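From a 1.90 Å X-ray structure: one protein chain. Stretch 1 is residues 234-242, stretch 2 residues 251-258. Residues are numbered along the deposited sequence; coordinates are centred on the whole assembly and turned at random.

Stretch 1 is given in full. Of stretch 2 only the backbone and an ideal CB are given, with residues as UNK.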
ATOM      1  N   ASN A 234      20.826 -11.159  24.221  1.00 21.45           N
ATOM      2  CA  ASN A 234      21.600 -12.008  23.280  1.00 24.29           C
ATOM      3  C   ASN A 234      20.758 -12.449  22.069  1.00 23.91           C
ATOM      4  O   ASN A 234      20.724 -13.624  21.693  1.00 22.91           O
ATOM      5  CB  ASN A 234      22.201 -13.235  24.033  1.00 24.28           C
ATOM      6  CG  ASN A 234      23.161 -12.812  25.121  1.00 24.04           C
ATOM      7  OD1 ASN A 234      24.088 -12.001  24.878  1.00 22.34           O
ATOM      8  ND2 ASN A 234      22.920 -13.298  26.349  1.00 24.61           N
ATOM      9  N   THR A 235      20.032 -11.483  21.518  1.00 23.79           N
ATOM     10  CA  THR A 235      19.083 -11.723  20.440  1.00 23.49           C
ATOM     11  C   THR A 235      19.286 -10.599  19.400  1.00 23.98           C
ATOM     12  O   THR A 235      19.201  -9.440  19.749  1.00 23.15           O
ATOM     13  CB  THR A 235      17.645 -11.700  20.998  1.00 25.08           C
ATOM     14  OG1 THR A 235      17.462 -12.736  21.982  1.00 23.77           O
ATOM     15  CG2 THR A 235      16.590 -11.883  19.871  1.00 24.64           C
ATOM     16  N   PRO A 236      19.606 -10.930  18.126  1.00 24.36           N
ATOM     17  CA  PRO A 236      19.696 -12.279  17.518  1.00 24.47           C
ATOM     18  C   PRO A 236      20.952 -13.083  17.856  1.00 25.49           C
ATOM     19  O   PRO A 236      21.028 -14.236  17.459  1.00 26.66           O
ATOM     20  CB  PRO A 236      19.652 -11.978  16.004  1.00 22.94           C
ATOM     21  CG  PRO A 236      20.361 -10.669  15.925  1.00 23.93           C
ATOM     22  CD  PRO A 236      19.925  -9.877  17.141  1.00 23.15           C
ATOM     23  N   GLN A 237      21.924 -12.502  18.561  1.00 25.20           N
ATOM     24  CA  GLN A 237      23.170 -13.249  18.940  1.00 24.87           C
ATOM     25  C   GLN A 237      23.786 -12.613  20.182  1.00 25.76           C
ATOM     26  O   GLN A 237      23.319 -11.563  20.634  1.00 25.40           O
ATOM     27  CB  GLN A 237      24.218 -13.210  17.810  1.00 24.91           C
ATOM     28  CG  GLN A 237      24.941 -11.867  17.643  1.00 24.19           C
ATOM     29  CD  GLN A 237      25.668 -11.752  16.323  1.00 25.60           C
ATOM     30  OE1 GLN A 237      25.034 -11.727  15.297  1.00 27.26           O
ATOM     31  NE2 GLN A 237      26.974 -11.659  16.347  1.00 25.11           N
ATOM     32  N   THR A 238      24.884 -13.210  20.670  1.00 26.37           N
ATOM     33  CA  THR A 238      25.585 -12.737  21.860  1.00 26.55           C
ATOM     34  C   THR A 238      25.903 -11.267  21.742  1.00 27.47           C
ATOM     35  O   THR A 238      26.423 -10.810  20.717  1.00 26.96           O
ATOM     36  CB  THR A 238      26.885 -13.564  22.099  1.00 26.82           C
ATOM     37  OG1 THR A 238      26.508 -14.932  22.228  1.00 26.16           O
ATOM     38  CG2 THR A 238      27.655 -13.096  23.332  1.00 29.28           C
ATOM     39  N   ASN A 239      25.550 -10.520  22.799  1.00 25.70           N
ATOM     40  CA  ASN A 239      25.851  -9.120  22.936  1.00 25.36           C
ATOM     41  C   ASN A 239      25.006  -8.190  22.056  1.00 24.52           C
ATOM     42  O   ASN A 239      25.231  -6.985  22.039  1.00 24.48           O
ATOM     43  CB  ASN A 239      27.326  -8.840  22.758  1.00 26.71           C
ATOM     44  CG  ASN A 239      28.145  -9.317  23.963  1.00 29.79           C
ATOM     45  OD1 ASN A 239      27.645  -9.386  25.092  1.00 31.21           O
ATOM     46  ND2 ASN A 239      29.388  -9.664  23.715  1.00 33.93           N
ATOM     47  N   TYR A 240      24.043  -8.779  21.350  1.00 24.47           N
ATOM     48  CA  TYR A 240      23.002  -7.994  20.724  1.00 24.35           C
ATOM     49  C   TYR A 240      21.775  -8.047  21.653  1.00 24.42           C
ATOM     50  O   TYR A 240      21.442  -9.094  22.181  1.00 23.94           O
ATOM     51  CB  TYR A 240      22.632  -8.612  19.391  1.00 23.28           C
ATOM     52  CG  TYR A 240      23.565  -8.341  18.246  1.00 23.71           C
ATOM     53  CD1 TYR A 240      24.916  -8.619  18.328  1.00 23.57           C
ATOM     54  CD2 TYR A 240      23.073  -7.854  17.029  1.00 23.32           C
ATOM     55  CE1 TYR A 240      25.761  -8.390  17.258  1.00 23.93           C
ATOM     56  CE2 TYR A 240      23.921  -7.607  15.950  1.00 21.00           C
ATOM     57  CZ  TYR A 240      25.246  -7.901  16.044  1.00 23.91           C
ATOM     58  OH  TYR A 240      26.082  -7.666  14.955  1.00 22.58           O
ATOM     59  N   GLU A 241      21.062  -6.939  21.797  1.00 24.31           N
ATOM     60  CA  GLU A 241      19.827  -6.977  22.585  1.00 24.60           C
ATOM     61  C   GLU A 241      18.665  -6.401  21.803  1.00 23.04           C
ATOM     62  O   GLU A 241      18.771  -5.299  21.297  1.00 22.46           O
ATOM     63  CB  GLU A 241      20.006  -6.147  23.873  1.00 25.73           C
ATOM     64  CG  GLU A 241      18.787  -6.140  24.816  1.00 27.71           C
ATOM     65  CD  GLU A 241      18.932  -5.051  25.890  1.00 30.38           C
ATOM     66  OE1 GLU A 241      19.002  -3.827  25.510  1.00 34.12           O
ATOM     67  OE2 GLU A 241      19.037  -5.389  27.097  1.00 29.73           O
ATOM     68  N   THR A 242      17.567  -7.148  21.739  1.00 23.13           N
ATOM     69  CA  THR A 242      16.374  -6.735  20.996  1.00 23.60           C
ATOM     70  C   THR A 242      15.317  -6.149  21.942  1.00 24.77           C
ATOM     71  O   THR A 242      14.925  -6.785  22.896  1.00 24.37           O
ATOM     72  CB  THR A 242      15.782  -7.912  20.190  1.00 23.86           C
ATOM     73  OG1 THR A 242      16.764  -8.390  19.248  1.00 23.00           O
ATOM     74  CG2 THR A 242      14.582  -7.488  19.399  1.00 25.13           C
ATOM     75  N   UNK A 251      14.073  -2.438  18.122  1.00 20.11           N
ATOM     76  CA  UNK A 251      15.416  -1.921  18.041  1.00 21.47           C
ATOM     77  C   UNK A 251      16.379  -3.047  18.437  1.00 22.36           C
ATOM     78  O   UNK A 251      16.050  -3.847  19.322  1.00 21.21           O
ATOM     79  CB  UNK A 251      15.588  -0.690  18.933  1.00 21.47           C
ATOM     80  N   UNK A 252      17.544  -3.084  17.795  1.00 21.36           N
ATOM     81  CA  UNK A 252      18.550  -4.115  18.096  1.00 23.68           C
ATOM     82  C   UNK A 252      19.860  -3.382  18.319  1.00 23.59           C
ATOM     83  O   UNK A 252      20.429  -2.794  17.402  1.00 23.27           O
ATOM     84  CB  UNK A 252      18.671  -5.152  16.977  1.00 23.68           C
ATOM     85  N   UNK A 253      20.305  -3.336  19.578  1.00 23.57           N
ATOM     86  CA  UNK A 253      21.532  -2.627  19.932  1.00 23.81           C
ATOM     87  C   UNK A 253      22.652  -3.658  20.099  1.00 24.59           C
ATOM     88  O   UNK A 253      22.526  -4.561  20.933  1.00 21.73           O
ATOM     89  CB  UNK A 253      21.347  -1.802  21.207  1.00 23.81           C
ATOM     90  N   UNK A 254      23.709  -3.492  19.302  1.00 24.64           N
ATOM     91  CA  UNK A 254      24.859  -4.435  19.258  1.00 24.64           C
ATOM     92  C   UNK A 254      26.053  -3.896  20.073  1.00 24.61           C
ATOM     93  O   UNK A 254      26.817  -3.055  19.623  1.00 23.76           O
ATOM     94  CB  UNK A 254      25.290  -4.679  17.810  1.00 24.64           C
ATOM     95  N   UNK A 255      26.192  -4.383  21.300  1.00 25.07           N
ATOM     96  CA  UNK A 255      27.297  -3.961  22.143  1.00 26.10           C
ATOM     97  C   UNK A 255      28.628  -4.482  21.633  1.00 24.02           C
ATOM     98  O   UNK A 255      28.769  -5.678  21.316  1.00 23.45           O
ATOM     99  CB  UNK A 255      27.071  -4.429  23.582  1.00 26.10           C
ATOM    100  N   UNK A 256      29.576  -3.555  21.527  1.00 23.96           N
ATOM    101  CA  UNK A 256      30.923  -3.813  21.041  1.00 25.34           C
ATOM    102  C   UNK A 256      31.104  -3.759  19.537  1.00 25.89           C
ATOM    103  O   UNK A 256      32.191  -4.028  19.040  1.00 24.53           O
ATOM    104  CB  UNK A 256      31.372  -5.190  21.534  1.00 25.34           C
ATOM    105  N   UNK A 257      30.028  -3.422  18.807  1.00 25.02           N
ATOM    106  CA  UNK A 257      30.061  -3.317  17.334  1.00 23.41           C
ATOM    107  C   UNK A 257      30.070  -1.839  16.926  1.00 24.96           C
ATOM    108  O   UNK A 257      29.389  -0.981  17.539  1.00 26.04           O
ATOM    109  CB  UNK A 257      28.865  -4.036  16.708  1.00 23.41           C
ATOM    110  N   UNK A 258      30.896  -1.525  15.944  1.00 23.93           N
ATOM    111  CA  UNK A 258      30.984  -0.184  15.403  1.00 26.73           C
ATOM    112  C   UNK A 258      30.166   0.031  14.122  1.00 25.02           C
ATOM    113  O   UNK A 258      29.044  -0.484  13.978  1.00 23.86           O
ATOM    114  CB  UNK A 258      32.452   0.148  15.130  1.00 26.73           C
TER

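The two stretches run antiparallel, the strand 240-242 against 251-254, with an angle of 163° between their directions. Position 253 pairs with Glu241 through two backbone hydrogen bonds, Glu241 N to the carbonyl O of 253 (2.9 Å) and the amide N of 253 to Glu241 O (3.0 Å). Its neighbours in the strand, 252 and 254, lie opposite Thr242 and Tyr240 as non-hydrogen-bonded pairs, so their side chains share a face with the tyrosine ring.

At position 251 CA-to-CB points sideways, and an ideal CB has no atom of stretch 1 within 5.5 Å. The backbone angles (-118/145) are ordinary for a strand, so stretch 1 leaves the choice open. The residue is Gly251, which takes part through its backbone: its O lies 3.4 Å from Thr242 CA in a CA-H...O contact.

Position 252 is more demanding. Its CB looks onto the face carrying Tyr240 and Thr242, 4.4 Å from Thr242 OG1 and 4.9 Å from Pro236 CD. Thr242 OG1 already donates to Thr235 O (2.7 Å), and the proline and tyrosine rings offer carbon surface. A mid-sized aliphatic side chain would suit, with valine, leucine or isoleucine all plausible. The deposited Ile252 places CG2 3.7 Å from Pro236 CD and also 3.7 Å from Tyr240 CD2, at the edge of the ring, while CG1 packs 3.5 Å from Thr242 OG1.

Position 253 faces the other side of the sheet with Glu241. The nearest atom of stretch 1 to its CB is Glu241 O, at 4.3 Å, and that carbonyl is engaged by the backbone. Many side chains, polar or apolar, could be accommodated. Here it is Phe253, with chi1 in the t well; its ring leads away from stretch 1.

At 254 the CB sits 3.7 Å from Tyr240 CZ, directly over the ring. So close an approach favours a small side chain, such as alanine or serine, that can rest on the aromatic face. Ala254 does so: its CB is 3.6 Å from the centroid of the Tyr240 ring and 9° off the normal, a CH-pi contact.

Position 255 begins the loop, and its CB points sideways, 3.5 Å from Asn239 O. Its amide N donates to Asn239 O (2.9 Å). A short polar residue, such as serine, threonine or asparagine, would fit beside this carbonyl. It is Thr255, whose OG1 is hydrogen-bonded to the O of water 1 at 2.7 Å; the same water donates to Phe253 O, with its O 2.6 Å from that atom, linking side chain and strand backbone.

Position 256 has phi/psi of 86/3, within a type II turn from 254 to 257. Positive phi favours glycine, with asparagine a lesser candidate, and the residue is Gly256.

At 257 CB points toward stretch 1, 4.9 Å from Tyr240 OH. An apolar branched side chain could reach the ring, and Val257 brings CG2 to 4.2 Å from Tyr240 CE1.

Position 258 is out of reach, with room for a CB; it is Gly258.

Stretch 2 (251-258) GIFATGVG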
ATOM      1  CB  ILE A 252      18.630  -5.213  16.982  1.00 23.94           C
ATOM      2  CG1 ILE A 252      17.275  -5.870  16.853  1.00 23.75           C
ATOM      3  CG2 ILE A 252      19.726  -6.236  17.306  1.00 23.84           C
ATOM      4  CD1 ILE A 252      16.901  -6.321  15.511  1.00 25.34           C
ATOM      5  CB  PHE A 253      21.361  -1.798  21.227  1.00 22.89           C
ATOM      6  CG  PHE A 253      22.377  -0.710  21.410  1.00 24.13           C
ATOM      7  CD1 PHE A 253      22.465   0.352  20.510  1.00 22.94           C
ATOM      8  CD2 PHE A 253      23.215  -0.693  22.540  1.00 25.44           C
ATOM      9  CE1 PHE A 253      23.358   1.391  20.724  1.00 23.34           C
ATOM     10  CE2 PHE A 253      24.144   0.331  22.748  1.00 22.81           C
ATOM     11  CZ  PHE A 253      24.230   1.381  21.838  1.00 24.65           C
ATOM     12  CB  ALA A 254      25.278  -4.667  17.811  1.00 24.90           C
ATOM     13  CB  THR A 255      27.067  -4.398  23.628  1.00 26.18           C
ATOM     14  OG1 THR A 255      25.856  -3.803  24.095  1.00 27.87           O
ATOM     15  CG2 THR A 255      28.235  -3.990  24.525  1.00 28.15           C
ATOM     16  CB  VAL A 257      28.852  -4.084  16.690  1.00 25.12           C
ATOM     17  CG1 VAL A 257      28.809  -3.959  15.156  1.00 23.47           C
ATOM     18  CG2 VAL A 257      28.844  -5.545  17.112  1.00 24.51           C
TER
HETATM   19  O   HOH W   1      23.291  -4.562  23.458  1.00 21.36           O
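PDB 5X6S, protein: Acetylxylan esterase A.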